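Local coordinates for protein AxyAgu115A (Amphibacillus xylanus NBRC 15112, PDB 6NPS) that probably removes glucuronic acid side groups from xylan as a family GH115 alpha-glucuronidase, at residues H531-H536 with D671-L675; N598-N603 with S656-V661; L687-L693 with T769-V775; I704-S708 with V731-K735. The protein carries 3 engineered substitutions. Residues are numbered along the deposited sequence.

Contact 1. Residues H531-H536 with D671-L675; sequences HPVNYH and DGTEL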
# COMPACT_ATOMS: atom_id res chain seq x y z
N HIS A 531 3.76 5.83 -13.53
CA HIS A 531 3.66 4.40 -13.26
C HIS A 531 5.06 3.79 -13.31
O HIS A 531 5.86 4.15 -14.17
CB HIS A 531 2.74 3.72 -14.27
CG HIS A 531 2.27 2.38 -13.80
ND1 HIS A 531 3.01 1.24 -14.01
CD2 HIS A 531 1.21 2.01 -13.06
CE1 HIS A 531 2.40 0.21 -13.44
NE2 HIS A 531 1.30 0.65 -12.86
N PRO A 532 5.38 2.86 -12.41
CA PRO A 532 6.73 2.28 -12.40
C PRO A 532 7.10 1.55 -13.70
O PRO A 532 8.29 1.53 -14.04
CB PRO A 532 6.68 1.29 -11.22
CG PRO A 532 5.56 1.67 -10.45
CD PRO A 532 4.53 2.32 -11.35
N VAL A 533 6.14 0.95 -14.42
CA VAL A 533 6.48 0.18 -15.63
C VAL A 533 5.68 0.56 -16.89
O VAL A 533 6.21 0.49 -18.00
CB VAL A 533 6.36 -1.35 -15.40
CG1 VAL A 533 7.38 -1.87 -14.37
CG2 VAL A 533 4.93 -1.80 -15.02
N ASN A 534 4.40 0.94 -16.76
CA ASN A 534 3.52 1.00 -17.94
C ASN A 534 3.98 2.04 -18.95
O ASN A 534 4.36 3.16 -18.56
CB ASN A 534 2.09 1.32 -17.52
CG ASN A 534 1.40 0.16 -16.85
OD1 ASN A 534 1.74 -1.02 -17.10
ND2 ASN A 534 0.41 0.46 -16.05
N TYR A 535 3.98 1.65 -20.24
CA TYR A 535 4.35 2.45 -21.42
C TYR A 535 5.78 2.95 -21.35
O TYR A 535 6.13 3.88 -22.06
CB TYR A 535 3.38 3.64 -21.65
CG TYR A 535 1.92 3.23 -21.60
CD1 TYR A 535 1.34 2.49 -22.63
CD2 TYR A 535 1.14 3.55 -20.50
CE1 TYR A 535 -0.01 2.07 -22.57
CE2 TYR A 535 -0.19 3.17 -20.43
CZ TYR A 535 -0.75 2.43 -21.46
OH TYR A 535 -2.07 2.06 -21.37
N HIS A 536 6.63 2.41 -20.48
CA HIS A 536 8.01 2.89 -20.32
C HIS A 536 8.06 4.35 -19.87
O HIS A 536 9.08 5.02 -20.11
CB HIS A 536 8.84 2.76 -21.61
CG HIS A 536 8.76 1.41 -22.27
ND1 HIS A 536 9.59 0.37 -21.92
CD2 HIS A 536 7.97 0.94 -23.27
CE1 HIS A 536 9.30 -0.69 -22.66
NE2 HIS A 536 8.32 -0.37 -23.49
N ASP A 671 8.69 -6.10 -20.84
CA ASP A 671 9.07 -4.72 -20.56
C ASP A 671 7.95 -3.77 -21.00
O ASP A 671 7.26 -4.01 -21.99
CB ASP A 671 10.39 -4.38 -21.25
CG ASP A 671 11.56 -5.22 -20.71
OD1 ASP A 671 11.36 -6.03 -19.77
OD2 ASP A 671 12.68 -5.10 -21.25
N GLY A 672 7.74 -2.70 -20.22
CA GLY A 672 6.71 -1.73 -20.51
C GLY A 672 5.31 -2.07 -20.01
O GLY A 672 4.37 -1.33 -20.32
N THR A 673 5.14 -3.18 -19.27
CA THR A 673 3.84 -3.66 -18.80
C THR A 673 3.99 -4.27 -17.41
O THR A 673 5.10 -4.48 -16.92
CB THR A 673 3.26 -4.78 -19.71
OG1 THR A 673 3.95 -5.99 -19.43
CG2 THR A 673 3.41 -4.47 -21.23
N GLU A 674 2.86 -4.63 -16.79
CA GLU A 674 2.87 -5.35 -15.52
C GLU A 674 2.81 -6.86 -15.70
O GLU A 674 2.69 -7.58 -14.70
CB GLU A 674 1.67 -4.93 -14.66
CG GLU A 674 1.68 -3.43 -14.36
CD GLU A 674 0.49 -2.96 -13.53
OE1 GLU A 674 -0.62 -2.75 -14.09
OE2 GLU A 674 0.67 -2.78 -12.31
N LEU A 675 2.87 -7.35 -16.93
CA LEU A 675 2.74 -8.78 -17.18
C LEU A 675 3.98 -9.51 -16.69
O LEU A 675 5.09 -9.19 -17.10
CB LEU A 675 2.54 -9.03 -18.67
CG LEU A 675 1.25 -8.46 -19.27
CD1 LEU A 675 1.42 -8.36 -20.78
CD2 LEU A 675 0.08 -9.34 -18.91
O HOH W 1 -1.09 -0.24 -11.96
O HOH W 2 0.65 -3.20 -17.84
O HOH W 3 1.47 -0.94 -20.49
O HOH W 4 5.90 -2.29 -23.91

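Contact 2. Residues N598-N603 with S656-V661; sequences NLIEAN and SYVLPV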
# COMPACT_ATOMS: atom_id res chain seq x y z
N ASN A 598 9.58 -9.35 -4.68
CA ASN A 598 10.72 -9.98 -4.00
C ASN A 598 11.94 -10.02 -4.93
O ASN A 598 12.70 -11.01 -4.92
CB ASN A 598 10.41 -11.39 -3.51
CG ASN A 598 11.15 -11.81 -2.20
OD1 ASN A 598 10.53 -11.71 -1.15
ND2 ASN A 598 12.41 -12.24 -2.25
N LEU A 599 12.09 -9.03 -5.79
CA LEU A 599 13.23 -9.00 -6.72
C LEU A 599 14.45 -8.42 -6.01
O LEU A 599 14.39 -7.33 -5.44
CB LEU A 599 12.91 -8.13 -7.94
CG LEU A 599 11.79 -8.64 -8.85
CD1 LEU A 599 11.78 -7.78 -10.07
CD2 LEU A 599 11.97 -10.11 -9.21
N ILE A 600 15.57 -9.12 -6.08
CA ILE A 600 16.79 -8.67 -5.39
C ILE A 600 17.22 -7.29 -5.88
O ILE A 600 17.77 -6.50 -5.11
CB ILE A 600 17.94 -9.67 -5.58
CG1 ILE A 600 17.48 -11.12 -5.33
CG2 ILE A 600 19.12 -9.32 -4.69
CD1 ILE A 600 17.10 -11.38 -3.90
N GLU A 601 16.95 -6.97 -7.14
CA GLU A 601 17.34 -5.68 -7.71
C GLU A 601 16.67 -4.50 -7.01
O GLU A 601 17.15 -3.37 -7.14
CB GLU A 601 17.02 -5.63 -9.20
CG GLU A 601 15.54 -5.46 -9.51
CD GLU A 601 15.23 -5.59 -11.01
OE1 GLU A 601 15.44 -6.69 -11.58
OE2 GLU A 601 14.77 -4.58 -11.61
N ALA A 602 15.61 -4.74 -6.24
CA ALA A 602 15.07 -3.67 -5.39
C ALA A 602 16.13 -3.04 -4.50
O ALA A 602 16.11 -1.83 -4.25
CB ALA A 602 13.94 -4.21 -4.52
N ASN A 603 17.05 -3.84 -3.98
CA ASN A 603 17.93 -3.34 -2.94
C ASN A 603 18.89 -2.29 -3.49
O ASN A 603 19.14 -1.25 -2.85
CB ASN A 603 18.65 -4.53 -2.28
CG ASN A 603 17.67 -5.41 -1.50
OD1 ASN A 603 16.51 -5.03 -1.28
ND2 ASN A 603 18.11 -6.59 -1.10
N SER A 656 12.25 0.25 0.25
CA SER A 656 11.85 -1.14 0.44
C SER A 656 13.07 -2.01 0.19
O SER A 656 13.76 -1.81 -0.81
CB SER A 656 10.74 -1.53 -0.53
OG SER A 656 9.54 -0.82 -0.28
N TYR A 657 13.34 -2.95 1.08
CA TYR A 657 14.40 -3.91 0.88
C TYR A 657 13.84 -5.33 0.87
O TYR A 657 12.91 -5.65 1.59
CB TYR A 657 15.49 -3.83 1.95
CG TYR A 657 16.38 -2.62 1.78
CD1 TYR A 657 16.01 -1.39 2.35
CD2 TYR A 657 17.57 -2.70 1.10
CE1 TYR A 657 16.81 -0.27 2.24
CE2 TYR A 657 18.40 -1.57 0.96
CZ TYR A 657 18.00 -0.36 1.55
OH TYR A 657 18.77 0.77 1.46
N VAL A 658 14.46 -6.19 0.07
CA VAL A 658 13.95 -7.54 -0.15
C VAL A 658 14.84 -8.52 0.57
O VAL A 658 16.06 -8.30 0.68
CB VAL A 658 13.90 -7.78 -1.68
CG1 VAL A 658 13.89 -9.21 -2.04
CG2 VAL A 658 12.68 -7.02 -2.27
N LEU A 659 14.25 -9.60 1.09
CA LEU A 659 14.99 -10.71 1.65
C LEU A 659 14.88 -11.88 0.67
O LEU A 659 13.75 -12.28 0.32
CB LEU A 659 14.44 -11.11 3.04
CG LEU A 659 14.49 -9.95 4.07
CD1 LEU A 659 13.68 -10.23 5.36
CD2 LEU A 659 15.94 -9.66 4.42
N PRO A 660 15.99 -12.45 0.19
CA PRO A 660 15.91 -13.50 -0.86
C PRO A 660 15.07 -14.69 -0.42
O PRO A 660 15.12 -15.12 0.71
CB PRO A 660 17.36 -13.93 -1.06
CG PRO A 660 18.20 -13.00 -0.23
CD PRO A 660 17.34 -12.29 0.76
N VAL A 661 14.35 -15.29 -1.37
CA VAL A 661 13.66 -16.53 -1.05
C VAL A 661 14.62 -17.71 -1.19
O VAL A 661 15.72 -17.58 -1.71
CB VAL A 661 12.42 -16.73 -1.95
CG1 VAL A 661 11.42 -15.56 -1.73
CG2 VAL A 661 12.86 -16.82 -3.42
O HOH W 5 11.35 -9.72 0.74

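Contact 3. Residues L687-L693 with T769-V775; sequences LPLVDFL and TIVVPVV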
# COMPACT_ATOMS: atom_id res chain seq x y z
N LEU A 687 2.29 -15.16 -21.29
CA LEU A 687 2.33 -13.70 -21.33
C LEU A 687 2.34 -13.18 -22.77
O LEU A 687 3.10 -13.68 -23.61
CB LEU A 687 3.57 -13.17 -20.61
CG LEU A 687 3.79 -13.60 -19.15
CD1 LEU A 687 5.14 -13.04 -18.67
CD2 LEU A 687 2.64 -13.16 -18.20
N PRO A 688 1.52 -12.18 -23.08
CA PRO A 688 1.59 -11.55 -24.42
C PRO A 688 2.60 -10.42 -24.52
O PRO A 688 2.71 -9.56 -23.65
CB PRO A 688 0.16 -11.01 -24.62
CG PRO A 688 -0.30 -10.68 -23.22
CD PRO A 688 0.30 -11.79 -22.34
N LEU A 689 3.34 -10.41 -25.62
CA LEU A 689 4.29 -9.35 -25.90
C LEU A 689 3.81 -8.73 -27.21
O LEU A 689 3.91 -9.36 -28.27
CB LEU A 689 5.71 -9.89 -26.02
CG LEU A 689 6.80 -8.88 -26.28
CD1 LEU A 689 8.12 -9.44 -25.75
CD2 LEU A 689 6.90 -8.64 -27.77
N VAL A 690 3.30 -7.50 -27.15
CA VAL A 690 2.49 -7.02 -28.26
C VAL A 690 3.20 -5.95 -29.10
O VAL A 690 2.58 -5.37 -29.99
CB VAL A 690 1.13 -6.51 -27.77
CG1 VAL A 690 0.40 -7.65 -27.06
CG2 VAL A 690 1.28 -5.27 -26.86
N ASP A 691 4.50 -5.71 -28.88
CA ASP A 691 5.18 -4.60 -29.54
C ASP A 691 5.12 -4.71 -31.07
O ASP A 691 5.05 -3.69 -31.77
CB ASP A 691 6.63 -4.53 -29.09
CG ASP A 691 6.78 -4.43 -27.55
OD1 ASP A 691 6.36 -5.38 -26.84
OD2 ASP A 691 7.35 -3.42 -27.07
N PHE A 692 5.17 -5.95 -31.62
CA PHE A 692 5.24 -6.09 -33.08
C PHE A 692 3.87 -6.00 -33.73
O PHE A 692 3.77 -6.15 -34.95
CB PHE A 692 5.92 -7.42 -33.47
CG PHE A 692 7.32 -7.54 -32.91
CD1 PHE A 692 8.38 -6.90 -33.54
CD2 PHE A 692 7.55 -8.24 -31.73
CE1 PHE A 692 9.68 -6.99 -33.00
CE2 PHE A 692 8.83 -8.31 -31.19
CZ PHE A 692 9.89 -7.70 -31.82
N LEU A 693 2.82 -5.73 -32.95
CA LEU A 693 1.52 -5.41 -33.52
C LEU A 693 1.53 -4.07 -34.26
O LEU A 693 0.58 -3.79 -35.00
CB LEU A 693 0.46 -5.42 -32.41
CG LEU A 693 0.07 -6.81 -31.88
CD1 LEU A 693 -0.98 -6.73 -30.82
CD2 LEU A 693 -0.41 -7.77 -33.01
N THR A 769 5.67 -19.08 -21.23
CA THR A 769 5.51 -18.91 -22.67
C THR A 769 5.19 -17.45 -22.96
O THR A 769 4.33 -16.85 -22.30
CB THR A 769 4.41 -19.86 -23.14
OG1 THR A 769 4.79 -21.17 -22.72
CG2 THR A 769 4.25 -19.85 -24.63
N ILE A 770 5.93 -16.85 -23.88
CA ILE A 770 5.68 -15.48 -24.30
C ILE A 770 5.08 -15.53 -25.70
O ILE A 770 5.69 -16.08 -26.63
CB ILE A 770 6.97 -14.65 -24.26
CG1 ILE A 770 7.50 -14.61 -22.84
CG2 ILE A 770 6.74 -13.24 -24.84
CD1 ILE A 770 8.71 -13.73 -22.70
N VAL A 771 3.85 -15.02 -25.85
CA VAL A 771 3.17 -15.08 -27.14
C VAL A 771 3.46 -13.80 -27.89
O VAL A 771 3.29 -12.70 -27.35
CB VAL A 771 1.66 -15.29 -26.98
CG1 VAL A 771 1.01 -15.35 -28.40
CG2 VAL A 771 1.41 -16.60 -26.22
N VAL A 772 3.91 -13.93 -29.14
CA VAL A 772 4.38 -12.78 -29.91
C VAL A 772 3.54 -12.68 -31.18
O VAL A 772 3.90 -13.26 -32.21
CB VAL A 772 5.88 -12.89 -30.21
CG1 VAL A 772 6.42 -11.61 -30.93
CG2 VAL A 772 6.67 -13.15 -28.91
N PRO A 773 2.44 -11.94 -31.16
CA PRO A 773 1.68 -11.70 -32.40
C PRO A 773 2.30 -10.54 -33.18
O PRO A 773 2.83 -9.59 -32.61
CB PRO A 773 0.28 -11.36 -31.88
CG PRO A 773 0.56 -10.64 -30.56
CD PRO A 773 1.81 -11.30 -29.98
N VAL A 774 2.21 -10.63 -34.49
CA VAL A 774 2.89 -9.69 -35.37
C VAL A 774 1.91 -9.18 -36.41
O VAL A 774 1.16 -9.96 -36.99
CB VAL A 774 4.12 -10.34 -36.07
CG1 VAL A 774 4.76 -9.32 -37.04
CG2 VAL A 774 5.14 -10.79 -35.04
N VAL A 775 1.93 -7.87 -36.67
CA VAL A 775 1.26 -7.28 -37.82
C VAL A 775 2.34 -6.81 -38.79
O VAL A 775 3.27 -6.08 -38.41
CB VAL A 775 0.32 -6.13 -37.40
CG1 VAL A 775 -0.11 -5.31 -38.62
CG2 VAL A 775 -0.91 -6.68 -36.63
O HOH W 6 4.29 -8.48 -30.72

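Contact 4. Residues I704-S708 with V731-K735; sequences ISSVS and VLDGK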
# COMPACT_ATOMS: atom_id res chain seq x y z
N ILE A 704 14.45 -11.14 -17.28
CA ILE A 704 14.51 -12.25 -16.33
C ILE A 704 15.26 -11.77 -15.09
O ILE A 704 16.36 -11.23 -15.21
CB ILE A 704 15.21 -13.48 -16.95
CG1 ILE A 704 14.58 -13.86 -18.29
CG2 ILE A 704 15.19 -14.70 -15.99
CD1 ILE A 704 15.46 -14.78 -19.12
N SER A 705 14.65 -11.97 -13.90
CA SER A 705 15.13 -11.37 -12.66
C SER A 705 15.21 -12.39 -11.54
O SER A 705 14.30 -13.22 -11.37
CB SER A 705 14.22 -10.24 -12.17
OG SER A 705 14.11 -9.26 -13.16
N SER A 706 16.25 -12.25 -10.73
CA SER A 706 16.46 -13.06 -9.52
C SER A 706 15.51 -12.66 -8.38
O SER A 706 15.34 -11.47 -8.08
CB SER A 706 17.89 -12.89 -9.01
OG SER A 706 18.84 -13.35 -9.95
N VAL A 707 14.98 -13.67 -7.70
CA VAL A 707 14.31 -13.48 -6.42
C VAL A 707 15.06 -14.14 -5.30
O VAL A 707 14.69 -13.94 -4.14
CB VAL A 707 12.86 -14.01 -6.45
CG1 VAL A 707 12.05 -13.25 -7.48
CG2 VAL A 707 12.86 -15.49 -6.74
N SER A 708 16.06 -14.96 -5.59
CA SER A 708 16.88 -15.63 -4.58
C SER A 708 18.35 -15.25 -4.78
O SER A 708 18.73 -14.64 -5.78
CB SER A 708 16.72 -17.14 -4.68
OG SER A 708 17.54 -17.54 -5.78
N VAL A 731 22.68 -17.75 -16.88
CA VAL A 731 22.55 -18.04 -15.47
C VAL A 731 22.57 -16.72 -14.72
O VAL A 731 23.28 -15.78 -15.10
CB VAL A 731 23.63 -19.03 -14.98
CG1 VAL A 731 25.00 -18.54 -15.35
CG2 VAL A 731 23.52 -19.26 -13.48
N LEU A 732 21.71 -16.60 -13.73
CA LEU A 732 21.71 -15.47 -12.82
C LEU A 732 22.04 -16.00 -11.43
O LEU A 732 21.82 -17.18 -11.13
CB LEU A 732 20.37 -14.75 -12.84
CG LEU A 732 19.92 -14.16 -14.19
CD1 LEU A 732 18.46 -13.78 -14.08
CD2 LEU A 732 20.71 -12.91 -14.53
N ASP A 733 22.59 -15.15 -10.57
CA ASP A 733 23.01 -15.65 -9.26
C ASP A 733 22.47 -14.87 -8.08
O ASP A 733 22.73 -15.26 -6.94
CB ASP A 733 24.53 -15.68 -9.15
CG ASP A 733 25.15 -14.38 -9.58
OD1 ASP A 733 24.80 -13.34 -8.99
OD2 ASP A 733 25.98 -14.39 -10.51
N GLY A 734 21.74 -13.78 -8.28
CA GLY A 734 21.28 -13.07 -7.11
C GLY A 734 22.34 -12.27 -6.37
O GLY A 734 21.99 -11.49 -5.47
N LYS A 735 23.62 -12.40 -6.74
CA LYS A 735 24.66 -11.60 -6.11
C LYS A 735 25.34 -10.67 -7.11
O LYS A 735 25.19 -9.46 -7.00
CB LYS A 735 25.65 -12.49 -5.37
CG LYS A 735 24.95 -13.34 -4.30
CD LYS A 735 25.91 -13.77 -3.19
CE LYS A 735 25.26 -13.71 -1.80
NZ LYS A 735 25.17 -12.33 -1.20

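Contact 1. Residues H531-H536 with D671-L675
Two irregular loops can join through one direct backbone hydrogen bond if ring contacts and water fill the rest. Asp671 points its carboxylate back to Ser701 and Thr703 on its own sheet, while its carbonyl O reaches His536 NE2 through a water. Gly672 comes next, at a positive phi that suits glycine, and lays its CA over a face of the His536 ring, 3.7 Å from the centroid: a CH-pi contact, where a CB would collide with His536 NE2. Gly672 O accepts from Tyr535 N at 3.0 Å. At Thr673 an ST turn (Leu675 N to Thr673 OG1, 3.0 Å) bends the chain, and Thr673 O lies 3.3 Å from Val533 CG2. Glu674 CG packs 3.7 Å from Val533 CG2, and a water links Glu674 OE2 with His531 NE2. The turn 671-675 connects strands 666-670 and 676-677 of a sheet; facing it, His536 is the N-cap of helix 537-558, and Tyr593 of helix 564-596 touches both Val533 and Glu674.

Contact 2. Residues N598-N603 with S656-V661
Where a helix ends and another soon begins, the bend between them leaves a hollow that a single side chain can fill. Here Asn598, with positive phi, is the C-prime residue of a Schellman motif closing the preceding helix, and helix 601-629 follows. Val658 is the bump: it buries more surface than any other residue of the two segments, with its CG2 3.6 Å from Leu599 O and 3.8 Å from Ala602 CB, and its CG1 3.4 Å from Asn598 ND2. Ala595 of the earlier helix also touches it. A second, shallower fit brings Ile600 CD1 to 3.8 Å from Pro660 CB. Around these bumps sit two amides. Asn603 grips the backbone of Val658 at both ends, its OD1 receiving Val658 N at 2.7 Å and its ND2 giving to Val658 O at 3.2 Å; Asn598 ND2 donates to Leu659 O at 2.9 Å. Tyr657 pairs in an antiparallel ladder with a strand of the second subunit, whose Asn652 also bonds to Asn598 and Leu659. The chemistry pairs apolar filling with amide-to-peptide bonds: Val658 fills a hollow whose wall is partly polar, while asparagine amides meet peptide groups of a chain that lies at the dimer interface.

Contact 3. Residues L687-L693 with T769-V775
Phe692 turns its ring against a ridge of valines: its CD2 lies 3.6 Å from Val772 CG1, and its CB is 3.8 Å from Val774 CG2. Leu689 continues this apolar side, with its CB 3.7 Å from Ile770 CG2, while on the opposite face Leu693 CD2 reaches Pro773 CB and Val775 CG2, each at 3.8 Å. Between these faces the backbones begin as a regular parallel pair. Leu687 N donates to Thr769 O at 2.8 Å, Val771 N to Leu687 O at 2.7 Å and Leu689 N to Val771 O at 2.9 Å, with Leu687 and Ile770 facing one side and Pro688 and Val771 the other. This is the edge of a two-sheet beta sandwich: strand 686-688 is outermost beside strand 766-775, and Phe692 faces Ala700, Val744 and Val746 of the other sheet, while Ile770 packs on Phe702. Past Leu689 the edge chain leaves the ladder for a short 3-10 turn. Pro773 has no NH to offer, and a water fills the gap by bonding Leu689 O, Phe692 N and Pro773 O. Direct pairing returns at Val775 N, which donates to Phe692 O at 3.0 Å; Arg748 also bonds to that carbonyl and to Val775 O.

Contact 4. Residues I704-S708 with V731-K735
One end of a beta sandwich illustrates how the chain leaving one sheet can cover the last residues of a strand in the other. Strand 729-732 is the edge of one sheet and runs out into an Asx turn, in which Asp733 OD1 accepts from Lys735 N at 2.7 Å; strand 700-706 belongs to the facing sheet. Leu732 points inward, its CD1 3.9 Å from Ile704 CG2 and 3.5 Å from Ile704 O, in a core that also includes Tyr714 and Leu666. Towards the end, Leu732 CB lies 3.6 Å from Ser706 OG, a hydroxyl that also forms a weak hydrogen bond to Leu738 O. Beyond it Gly734 presses its CA to 3.3 Å from Ser708 O in a CA-H...O contact. A CB here would clash with that same carbonyl, and the positive phi of Gly734 independently calls for glycine. Ser708 O is buried without a conventional hydrogen-bond partner and the CA-H...O contact is a weak one, so the junction implies close fit and apolar burial more than strong bonding.

Overall arrangement
All four contacts lie 30 to 45 Å from the chain's centre, where a helical region meets a beta sandwich. Contacts 2 and 4, with centres about 11 Å apart, touch directly: Ile600 N to Ser706 O and Val661 N to Val707 O, both 3.1 Å, are probable hydrogen bonds. Contact 1 also bridges helices and sandwich, its centre about 19 Å from that of contact 2, and reaches contact 3 where Leu675 CD1 packs 3.4 Å from Pro688 O. Contact 4 is nested along the chain within contact 3. Glycerol, probably from the crystallisation liquor, lies about 5 Å from the side chain of Val533; glycerol is also found about 6 Å from those of Leu599 and Ser705.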